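Local coordinates for protein mannose-specific lectin 3 chain 1 (Crocus vernus, PDB 3MEZ) that is one domain chain of a heterotetrameric lectin that probably recognises mannose and weakly agglutinates trypsin-treated rabbit erythrocytes, at residues Cys30-Tyr35 and Leu62-Ala67. Numbering follows the deposited sequence.
Sequences CNLVLY and LEIHSA
Ile64 has its CG2 methyl anti to the backbone N and its CG1 branch anti to the carbonyl carbon (chi1 -61°). With chi2 extended at 175°, CG1 carries CD1 forward, and the two branches end on different residues of 30-35. CD1 comes up against Leu32 CB, 3.8 Å away, close to the backbone of that strand. CG2 lies against Cys30 SG at 4.0 Å. The sulfur faces this methyl because chi1 of Cys30, -155°, puts SG roughly anti to its own backbone N. SG is also tied covalently to Cys52 SG, so the methyl packs on one half of a disulfide. Leu32 CD1 points on to Leu62 CD1, and the two methyls meet end to end at 4.2 Å.

The CB bonds of Cys30, Leu32, Leu62 and Ile64 are all directed at the other segment. The two strands belong to different antiparallel sheets of the bulb-type lectin domain. Strand 32-35 is paired with 22-26 and 41-42, strand 62-65 with 53-56 and 74-76. This fold is a beta-prism II, in which three sheets surround a common hydrophobic core, and here the inner faces of two of them meet through side chains. The backbones stay well apart: the nearest CA atoms, those of Cys30 and Ser66, are 8.1 Å from each other. Trp74 touches both Leu32 and Ile64, while Phe24 and Leu54 each touch both Leu32 and Leu62. Leu62 also packs on Trp109 of the neighbouring chain 2 subunit.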
ATOM      1  N   CYS A  30     -31.740  21.050  -7.130  1.00 28.37           N
ATOM      2  CA  CYS A  30     -32.095  19.681  -7.493  1.00 27.63           C
ATOM      3  C   CYS A  30     -31.082  18.974  -8.408  1.00 26.41           C
ATOM      4  O   CYS A  30     -31.260  17.862  -8.769  1.00 27.17           O
ATOM      5  CB  CYS A  30     -33.539  19.525  -8.017  1.00 28.47           C
ATOM      6  SG  CYS A  30     -34.280  17.853  -7.828  1.00 29.79           S
ATOM      7  N   ASN A  31     -30.025  19.654  -8.770  1.00 24.83           N
ATOM      8  CA  ASN A  31     -28.951  19.034  -9.494  1.00 24.26           C
ATOM      9  C   ASN A  31     -27.977  18.268  -8.579  1.00 24.31           C
ATOM     10  O   ASN A  31     -27.599  18.759  -7.566  1.00 24.18           O
ATOM     11  CB  ASN A  31     -28.244  20.062 -10.359  1.00 25.81           C
ATOM     12  CG  ASN A  31     -27.496  19.457 -11.508  1.00 27.47           C
ATOM     13  OD1 ASN A  31     -27.751  18.378 -11.922  1.00 25.46           O
ATOM     14  ND2 ASN A  31     -26.552  20.183 -12.005  1.00 33.15           N
ATOM     15  N   LEU A  32     -27.622  17.057  -8.988  1.00 23.52           N
ATOM     16  CA  LEU A  32     -26.651  16.211  -8.341  1.00 22.93           C
ATOM     17  C   LEU A  32     -25.348  16.278  -9.101  1.00 23.10           C
ATOM     18  O   LEU A  32     -25.265  15.839 -10.202  1.00 20.89           O
ATOM     19  CB  LEU A  32     -27.126  14.786  -8.406  1.00 24.78           C
ATOM     20  CG  LEU A  32     -26.799  13.755  -7.323  1.00 27.93           C
ATOM     21  CD1 LEU A  32     -26.626  12.330  -7.816  1.00 24.19           C
ATOM     22  CD2 LEU A  32     -25.751  14.187  -6.426  1.00 22.94           C
ATOM     23  N   VAL A  33     -24.341  16.833  -8.457  1.00 21.78           N
ATOM     24  CA  VAL A  33     -23.104  17.175  -9.084  1.00 22.19           C
ATOM     25  C   VAL A  33     -21.913  16.580  -8.357  1.00 22.82           C
ATOM     26  O   VAL A  33     -21.816  16.680  -7.169  1.00 23.44           O
ATOM     27  CB  VAL A  33     -22.980  18.702  -9.186  1.00 23.43           C
ATOM     28  CG1 VAL A  33     -21.731  19.141  -9.927  1.00 23.25           C
ATOM     29  CG2 VAL A  33     -24.185  19.272  -9.845  1.00 23.10           C
ATOM     30  N   LEU A  34     -21.018  15.972  -9.119  1.00 22.06           N
ATOM     31  CA  LEU A  34     -19.719  15.528  -8.655  1.00 24.36           C
ATOM     32  C   LEU A  34     -18.717  16.640  -8.924  1.00 24.16           C
ATOM     33  O   LEU A  34     -18.498  16.961 -10.064  1.00 23.37           O
ATOM     34  CB  LEU A  34     -19.243  14.333  -9.450  1.00 24.72           C
ATOM     35  CG  LEU A  34     -18.287  13.284  -8.876  1.00 28.19           C
ATOM     36  CD1 LEU A  34     -17.325  12.763  -9.874  1.00 24.43           C
ATOM     37  CD2 LEU A  34     -17.614  13.637  -7.618  1.00 24.43           C
ATOM     38  N   TYR A  35     -18.151  17.221  -7.882  1.00 22.39           N
ATOM     39  CA  TYR A  35     -17.108  18.204  -8.055  1.00 23.55           C
ATOM     40  C   TYR A  35     -15.777  17.565  -7.728  1.00 25.36           C
ATOM     41  O   TYR A  35     -15.590  17.036  -6.694  1.00 23.95           O
ATOM     42  CB  TYR A  35     -17.306  19.441  -7.195  1.00 23.23           C
ATOM     43  CG  TYR A  35     -18.515  20.235  -7.492  1.00 20.62           C
ATOM     44  CD1 TYR A  35     -19.673  20.019  -6.820  1.00 20.06           C
ATOM     45  CD2 TYR A  35     -18.495  21.231  -8.424  1.00 23.54           C
ATOM     46  CE1 TYR A  35     -20.781  20.766  -7.078  1.00 19.77           C
ATOM     47  CE2 TYR A  35     -19.601  21.985  -8.686  1.00 24.05           C
ATOM     48  CZ  TYR A  35     -20.750  21.751  -8.008  1.00 22.70           C
ATOM     49  OH  TYR A  35     -21.852  22.479  -8.283  1.00 23.76           O
ATOM     50  N   LEU A  62     -28.997   4.995  -8.176  1.00 19.04           N
ATOM     51  CA  LEU A  62     -29.304   6.205  -7.442  1.00 19.82           C
ATOM     52  C   LEU A  62     -30.653   6.700  -7.901  1.00 19.92           C
ATOM     53  O   LEU A  62     -30.934   6.603  -9.034  1.00 24.21           O
ATOM     54  CB  LEU A  62     -28.247   7.286  -7.678  1.00 16.19           C
ATOM     55  CG  LEU A  62     -26.863   7.075  -7.095  1.00 19.86           C
ATOM     56  CD1 LEU A  62     -25.994   8.153  -7.536  1.00 18.44           C
ATOM     57  CD2 LEU A  62     -26.958   7.033  -5.637  1.00 14.96           C
ATOM     58  N   GLU A  63     -31.467   7.210  -7.007  1.00 20.90           N
ATOM     59  CA  GLU A  63     -32.732   7.827  -7.312  1.00 21.73           C
ATOM     60  C   GLU A  63     -32.838   9.216  -6.704  1.00 23.11           C
ATOM     61  O   GLU A  63     -32.717   9.352  -5.531  1.00 24.34           O
ATOM     62  CB  GLU A  63     -33.878   6.989  -6.747  1.00 21.79           C
ATOM     63  CG  GLU A  63     -33.824   5.506  -7.027  1.00 21.15           C
ATOM     64  CD  GLU A  63     -35.106   4.774  -6.677  1.00 27.13           C
ATOM     65  OE1 GLU A  63     -35.285   3.661  -7.114  1.00 27.56           O
ATOM     66  OE2 GLU A  63     -35.938   5.326  -5.994  1.00 30.75           O
ATOM     67  N   ILE A  64     -33.095  10.226  -7.501  1.00 23.17           N
ATOM     68  CA  ILE A  64     -33.400  11.558  -6.999  1.00 24.60           C
ATOM     69  C   ILE A  64     -34.900  11.698  -6.860  1.00 26.50           C
ATOM     70  O   ILE A  64     -35.616  11.457  -7.791  1.00 27.07           O
ATOM     71  CB  ILE A  64     -32.832  12.686  -7.904  1.00 22.59           C
ATOM     72  CG1 ILE A  64     -31.313  12.619  -7.998  1.00 23.48           C
ATOM     73  CG2 ILE A  64     -33.239  14.001  -7.418  1.00 24.22           C
ATOM     74  CD1 ILE A  64     -30.729  13.582  -8.936  1.00 21.01           C
ATOM     75  N   HIS A  65     -35.348  12.068  -5.673  1.00 28.24           N
ATOM     76  CA  HIS A  65     -36.764  12.255  -5.347  1.00 30.32           C
ATOM     77  C   HIS A  65     -37.071  13.678  -4.970  1.00 32.07           C
ATOM     78  O   HIS A  65     -36.315  14.306  -4.307  1.00 31.12           O
ATOM     79  CB  HIS A  65     -37.196  11.389  -4.198  1.00 29.32           C
ATOM     80  CG  HIS A  65     -37.352   9.953  -4.536  1.00 35.24           C
ATOM     81  ND1 HIS A  65     -36.349   9.036  -4.352  1.00 37.93           N
ATOM     82  CD2 HIS A  65     -38.397   9.265  -5.022  1.00 37.55           C
ATOM     83  CE1 HIS A  65     -36.769   7.849  -4.713  1.00 37.20           C
ATOM     84  NE2 HIS A  65     -38.007   7.960  -5.121  1.00 38.29           N
ATOM     85  N   SER A  66     -38.224  14.150  -5.391  1.00 33.51           N
ATOM     86  CA  SER A  66     -38.632  15.516  -5.215  1.00 36.58           C
ATOM     87  C   SER A  66     -39.739  15.632  -4.208  1.00 38.42           C
ATOM     88  O   SER A  66     -40.387  14.689  -3.901  1.00 39.33           O
ATOM     89  CB  SER A  66     -39.101  16.094  -6.531  1.00 36.31           C
ATOM     90  OG  SER A  66     -39.489  17.416  -6.370  1.00 38.87           O
ATOM     91  N   ALA A  67     -39.907  16.813  -3.668  1.00 41.51           N
ATOM     92  CA  ALA A  67     -40.887  17.063  -2.636  1.00 43.70           C
ATOM     93  C   ALA A  67     -42.301  16.862  -3.133  1.00 44.74           C
ATOM     94  O   ALA A  67     -43.137  16.363  -2.451  1.00 45.65           O
ATOM     95  CB  ALA A  67     -40.714  18.434  -2.085  1.00 43.85           C
TER